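Transaminase (Bacillus megaterium, PDB 5G0A) probably transfers amino groups between amines and carbonyl compounds with S selectivity, using pyridoxal-5'-phosphate as cofactor, as a class-III aminotransferase. Local coordinates at residues B[69-74]-B[345-350]; B[305-310]-B[339-344]. All blocks are in the same frame, centred on the assembly; numbering follows the deposited sequence.

Interaction 1. Residues B[69-74]-B[345-350]. Unlike the reference sequence in segment 69-74: Gln69 (reference Pro).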
loop_
_atom_site.group_PDB
_atom_site.type_symbol
_atom_site.label_atom_id
_atom_site.label_comp_id
_atom_site.label_asym_id
_atom_site.label_seq_id
_atom_site.Cartn_x
_atom_site.Cartn_y
_atom_site.Cartn_z
ATOM N N GLN B 69 -32.854 9.839 -33.515
ATOM C CA GLN B 69 -34.093 9.083 -33.662
ATOM C C GLN B 69 -33.889 7.616 -33.969
ATOM O O GLN B 69 -34.641 6.778 -33.463
ATOM C CB GLN B 69 -34.988 9.749 -34.717
ATOM C CG GLN B 69 -35.376 11.152 -34.277
ATOM C CD GLN B 69 -36.018 11.166 -32.899
ATOM O OE1 GLN B 69 -35.474 11.739 -31.946
ATOM N NE2 GLN B 69 -37.162 10.489 -32.772
ATOM N N LYS B 70 -32.879 7.291 -34.778
ATOM C CA LYS B 70 -32.639 5.902 -35.118
ATOM C C LYS B 70 -32.162 5.088 -33.894
ATOM O O LYS B 70 -32.571 3.933 -33.703
ATOM C CB LYS B 70 -31.636 5.789 -36.272
ATOM C CG LYS B 70 -32.125 6.350 -37.600
ATOM C CD LYS B 70 -31.064 6.161 -38.675
ATOM C CE LYS B 70 -31.590 6.481 -40.067
ATOM N NZ LYS B 70 -30.444 6.867 -40.942
ATOM N N VAL B 71 -31.269 5.683 -33.102
ATOM C CA VAL B 71 -30.808 5.024 -31.875
ATOM C C VAL B 71 -31.948 4.843 -30.897
ATOM O O VAL B 71 -32.160 3.757 -30.375
ATOM C CB VAL B 71 -29.635 5.771 -31.208
ATOM C CG1 VAL B 71 -29.320 5.175 -29.838
ATOM C CG2 VAL B 71 -28.409 5.664 -32.108
ATOM N N ASN B 72 -32.712 5.900 -30.684
ATOM C CA ASN B 72 -33.807 5.800 -29.734
ATOM C C ASN B 72 -34.887 4.802 -30.170
ATOM O O ASN B 72 -35.415 4.058 -29.335
ATOM C CB ASN B 72 -34.342 7.194 -29.391
ATOM C CG ASN B 72 -33.412 7.952 -28.451
ATOM O OD1 ASN B 72 -32.247 7.564 -28.261
ATOM N ND2 ASN B 72 -33.924 9.009 -27.829
ATOM N N ALA B 73 -35.190 4.765 -31.474
ATOM C CA ALA B 73 -36.091 3.724 -32.001
ATOM C C ALA B 73 -35.536 2.321 -31.741
ATOM O O ALA B 73 -36.289 1.400 -31.374
ATOM C CB ALA B 73 -36.374 3.929 -33.484
ATOM N N ALA B 74 -34.221 2.158 -31.921
ATOM C CA ALA B 74 -33.587 0.873 -31.680
ATOM C C ALA B 74 -33.705 0.466 -30.200
ATOM O O ALA B 74 -33.931 -0.683 -29.900
ATOM C CB ALA B 74 -32.130 0.900 -32.113
ATOM N N LEU B 345 -23.330 2.540 -33.331
ATOM C CA LEU B 345 -22.238 2.183 -34.238
ATOM C C LEU B 345 -22.754 2.003 -35.676
ATOM O O LEU B 345 -22.064 2.356 -36.643
ATOM C CB LEU B 345 -21.530 0.912 -33.752
ATOM C CG LEU B 345 -20.826 1.091 -32.389
ATOM C CD1 LEU B 345 -20.075 -0.167 -31.964
ATOM C CD2 LEU B 345 -19.903 2.303 -32.429
ATOM N N GLU B 346 -23.958 1.454 -35.801
ATOM C CA GLU B 346 -24.537 1.219 -37.146
ATOM C C GLU B 346 -24.819 2.540 -37.828
ATOM O O GLU B 346 -24.529 2.693 -39.015
ATOM C CB GLU B 346 -25.792 0.353 -37.055
ATOM C CG GLU B 346 -25.437 -1.119 -36.879
ATOM C CD GLU B 346 -26.595 -1.948 -36.387
ATOM O OE1 GLU B 346 -27.647 -1.373 -36.050
ATOM O OE2 GLU B 346 -26.439 -3.179 -36.325
ATOM N N VAL B 347 -25.368 3.498 -37.073
ATOM C CA VAL B 347 -25.632 4.845 -37.601
ATOM C C VAL B 347 -24.335 5.575 -37.967
ATOM O O VAL B 347 -24.221 6.177 -39.042
ATOM C CB VAL B 347 -26.487 5.705 -36.625
ATOM C CG1 VAL B 347 -26.647 7.127 -37.168
ATOM C CG2 VAL B 347 -27.857 5.074 -36.398
ATOM N N MET B 348 -23.364 5.528 -37.050
ATOM C CA MET B 348 -22.046 6.086 -37.283
ATOM C C MET B 348 -21.426 5.546 -38.585
ATOM O O MET B 348 -20.887 6.310 -39.370
ATOM C CB MET B 348 -21.162 5.776 -36.070
ATOM C CG MET B 348 -20.336 6.947 -35.616
ATOM S SD MET B 348 -19.423 6.524 -34.128
ATOM C CE MET B 348 -20.346 7.454 -32.887
ATOM N N MET B 349 -21.517 4.241 -38.823
ATOM C CA MET B 349 -20.964 3.633 -40.032
ATOM C C MET B 349 -21.759 4.007 -41.291
ATOM O O MET B 349 -21.180 4.414 -42.313
ATOM C CB MET B 349 -20.897 2.105 -39.898
ATOM C CG MET B 349 -19.831 1.599 -38.925
ATOM S SD MET B 349 -19.721 -0.204 -38.889
ATOM C CE MET B 349 -21.344 -0.608 -38.247
ATOM N N GLU B 350 -23.080 3.866 -41.210
ATOM C CA GLU B 350 -23.954 4.044 -42.380
ATOM C C GLU B 350 -23.968 5.489 -42.883
ATOM O O GLU B 350 -24.095 5.728 -44.098
ATOM C CB GLU B 350 -25.376 3.558 -42.071
ATOM C CG GLU B 350 -26.348 4.656 -41.670
ATOM C CD GLU B 350 -27.589 4.160 -40.952
ATOM O OE1 GLU B 350 -27.788 2.932 -40.846
ATOM O OE2 GLU B 350 -28.368 5.021 -40.483
#
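Lys70 and Glu350 reach for each other from opposite directions between two helices and join in a salt bridge, Lys70 NZ standing 2.8 Å from Glu350 OE2. The ammonium meets this oxygen on its anti side, 31° out of the carboxylate plane. Both residues are exposed, a place that suits long, charged chains, and each runs extended beyond CG. The stronger partner of the lysine is Glu351, just past the end of helix 335-350; Glu350 adds a second carboxylate.

Beneath the ion pair the contact turns apolar. Val347 CG2 packs 3.8 Å from Lys70 CB and lies a looser 4.4 Å from Val71 CG2. With CG1 anti to the backbone N (chi1 176°), Val347 turns its other methyl, CG2, to this work. A compact branched residue fits here, since both valines are buried and the methylenes of Lys70 lie over Val347.

This is helix-to-helix packing, a buried valine pair edged by an exposed salt bridge. The segment axes come within 10.1 Å and run roughly antiparallel, at 149°. Helix 353-374 adds Phe353 against Val347, helix 92-105 packs on Leu345 and Met349, and Asn72 ND2 hydrogen-bonds to the carbonyls of Leu79 and Tyr82 of the second subunit.

Interaction 2. Residues B[305-310]-B[339-344]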
loop_
_atom_site.group_PDB
_atom_site.type_symbol
_atom_site.label_atom_id
_atom_site.label_comp_id
_atom_site.label_asym_id
_atom_site.label_seq_id
_atom_site.Cartn_x
_atom_site.Cartn_y
_atom_site.Cartn_z
ATOM N N LEU B 305 -27.173 5.309 -23.691
ATOM C CA LEU B 305 -27.307 4.579 -22.423
ATOM C C LEU B 305 -25.917 4.259 -21.871
ATOM O O LEU B 305 -24.947 4.268 -22.642
ATOM C CB LEU B 305 -28.096 3.280 -22.599
ATOM C CG LEU B 305 -29.596 3.418 -22.941
ATOM C CD1 LEU B 305 -30.142 2.031 -23.315
ATOM C CD2 LEU B 305 -30.349 3.980 -21.740
ATOM N N PRO B 306 -25.817 3.965 -20.565
ATOM C CA PRO B 306 -24.466 3.679 -20.003
ATOM C C PRO B 306 -23.842 2.399 -20.572
ATOM O O PRO B 306 -24.459 1.321 -20.508
ATOM C CB PRO B 306 -24.717 3.545 -18.498
ATOM C CG PRO B 306 -26.021 4.266 -18.249
ATOM C CD PRO B 306 -26.849 4.044 -19.503
ATOM N N ALA B 307 -22.666 2.546 -21.202
ATOM C CA ALA B 307 -21.879 1.427 -21.664
ATOM C C ALA B 307 -20.396 1.800 -21.660
ATOM O O ALA B 307 -20.031 2.958 -21.908
ATOM C CB ALA B 307 -22.277 1.047 -23.087
ATOM N N GLY B 308 -19.563 0.790 -21.378
ATOM C CA GLY B 308 -18.119 0.916 -21.521
ATOM C C GLY B 308 -17.622 -0.415 -22.054
ATOM O O GLY B 308 -18.384 -1.390 -22.136
ATOM N N ALA B 309 -16.353 -0.475 -22.452
ATOM C CA ALA B 309 -15.833 -1.743 -22.932
ATOM C C ALA B 309 -14.330 -1.746 -22.880
ATOM O O ALA B 309 -13.695 -0.693 -23.014
ATOM C CB ALA B 309 -16.253 -1.992 -24.382
ATOM N N VAL B 310 -13.789 -2.955 -22.812
ATOM C CA VAL B 310 -12.353 -3.127 -23.022
ATOM C C VAL B 310 -12.152 -4.097 -24.177
ATOM O O VAL B 310 -12.877 -5.085 -24.300
ATOM C CB VAL B 310 -11.649 -3.579 -21.698
ATOM C CG1 VAL B 310 -12.221 -4.904 -21.203
ATOM C CG2 VAL B 310 -10.142 -3.705 -21.930
ATOM N N ALA B 339 -28.074 -2.965 -27.178
ATOM C CA ALA B 339 -28.901 -2.513 -28.323
ATOM C C ALA B 339 -28.562 -1.079 -28.741
ATOM O O ALA B 339 -28.480 -0.781 -29.941
ATOM C CB ALA B 339 -30.386 -2.676 -27.999
ATOM N N ALA B 340 -28.391 -0.186 -27.754
ATOM C CA ALA B 340 -27.952 1.183 -27.971
ATOM C C ALA B 340 -26.580 1.261 -28.642
ATOM O O ALA B 340 -26.401 2.011 -29.617
ATOM C CB ALA B 340 -27.962 1.967 -26.655
ATOM N N VAL B 341 -25.605 0.499 -28.126
ATOM C CA VAL B 341 -24.279 0.467 -28.749
ATOM C C VAL B 341 -24.371 0.048 -30.222
ATOM O O VAL B 341 -23.794 0.699 -31.103
ATOM C CB VAL B 341 -23.308 -0.464 -27.979
ATOM C CG1 VAL B 341 -21.985 -0.603 -28.730
ATOM C CG2 VAL B 341 -23.046 0.126 -26.603
ATOM N N CYS B 342 -25.079 -1.047 -30.472
ATOM C CA CYS B 342 -25.241 -1.553 -31.840
ATOM C C CYS B 342 -25.805 -0.493 -32.757
ATOM O O CYS B 342 -25.253 -0.248 -33.830
ATOM C CB CYS B 342 -26.148 -2.787 -31.893
ATOM S SG CYS B 342 -25.452 -4.315 -31.280
ATOM N N ALA B 343 -26.876 0.161 -32.327
ATOM C CA ALA B 343 -27.515 1.175 -33.169
ATOM C C ALA B 343 -26.623 2.403 -33.344
ATOM O O ALA B 343 -26.520 2.950 -34.431
ATOM C CB ALA B 343 -28.873 1.563 -32.611
ATOM N N ASN B 344 -25.956 2.832 -32.272
ATOM C CA ASN B 344 -25.050 3.971 -32.369
ATOM C C ASN B 344 -23.950 3.717 -33.412
ATOM O O ASN B 344 -23.688 4.554 -34.283
ATOM C CB ASN B 344 -24.422 4.222 -30.990
ATOM C CG ASN B 344 -23.372 5.291 -31.016
ATOM O OD1 ASN B 344 -23.655 6.449 -31.283
ATOM N ND2 ASN B 344 -22.147 4.913 -30.664
#
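Ala307 and Val341 meet methyl to methyl, Ala307 CB lying 3.7 Å from Val341 CG2, where the chain entering strand 308-313 passes helix 335-350. A chi1 of 174° puts CG2 of Val341 anti to the carbonyl carbon, against the alanine. Leu300 touches both residues. The small side chain of Ala307 suits a backbone passing close to the helix, Ala307 CA and Val341 CA being 7.5 Å apart.

Two residues earlier in the loop and one earlier in the helix the sizes are reversed: Leu305 extends its CD1 to 4.0 Å from Ala340 CB, and Ile75 of helix 69-78 touches both. Leu305 also packs on Leu305 of the second subunit, which places this end of the contact at the subunit interface.

Polar ties run to neighbouring parts of the chain instead. Asn344 OD1 hydrogen-bonds to Ser302 OG and its ND2 to the carbonyl of Gly299. Strand 308-313 runs antiparallel to both its neighbours in the mixed seven-stranded sheet of the large domain of fold-type I PLP enzymes, and the contact packs a helix against its entry. Between these segments the fit rests on van der Waals and hydrophobic contact among four buried side chains, with shape rather than charge matching loop to helix.

In the fold
Helix 335-350 serves both contacts: residues 339-344 meet the loop leading into strand 308-313 as well as helix 69-78, and residues 345-350 continue along that helix in interaction 1. The contact centres are 11 Å apart and the two touch directly, Ala74 CB lying 3.4 Å from Ala343 CB and Val71 CG2 3.8 Å from Asn344 N. Their character changes along the helix, from wholly buried and apolar to partly exposed with an ion pair. Interaction 2 is near the cofactor: the side chain of Ala307 is about 9 Å from a bound pyridoxal-5'-phosphate. Gly299, which ties this helix to the pocket, follows Lys298, probably the PLP-binding lysine as in relatives.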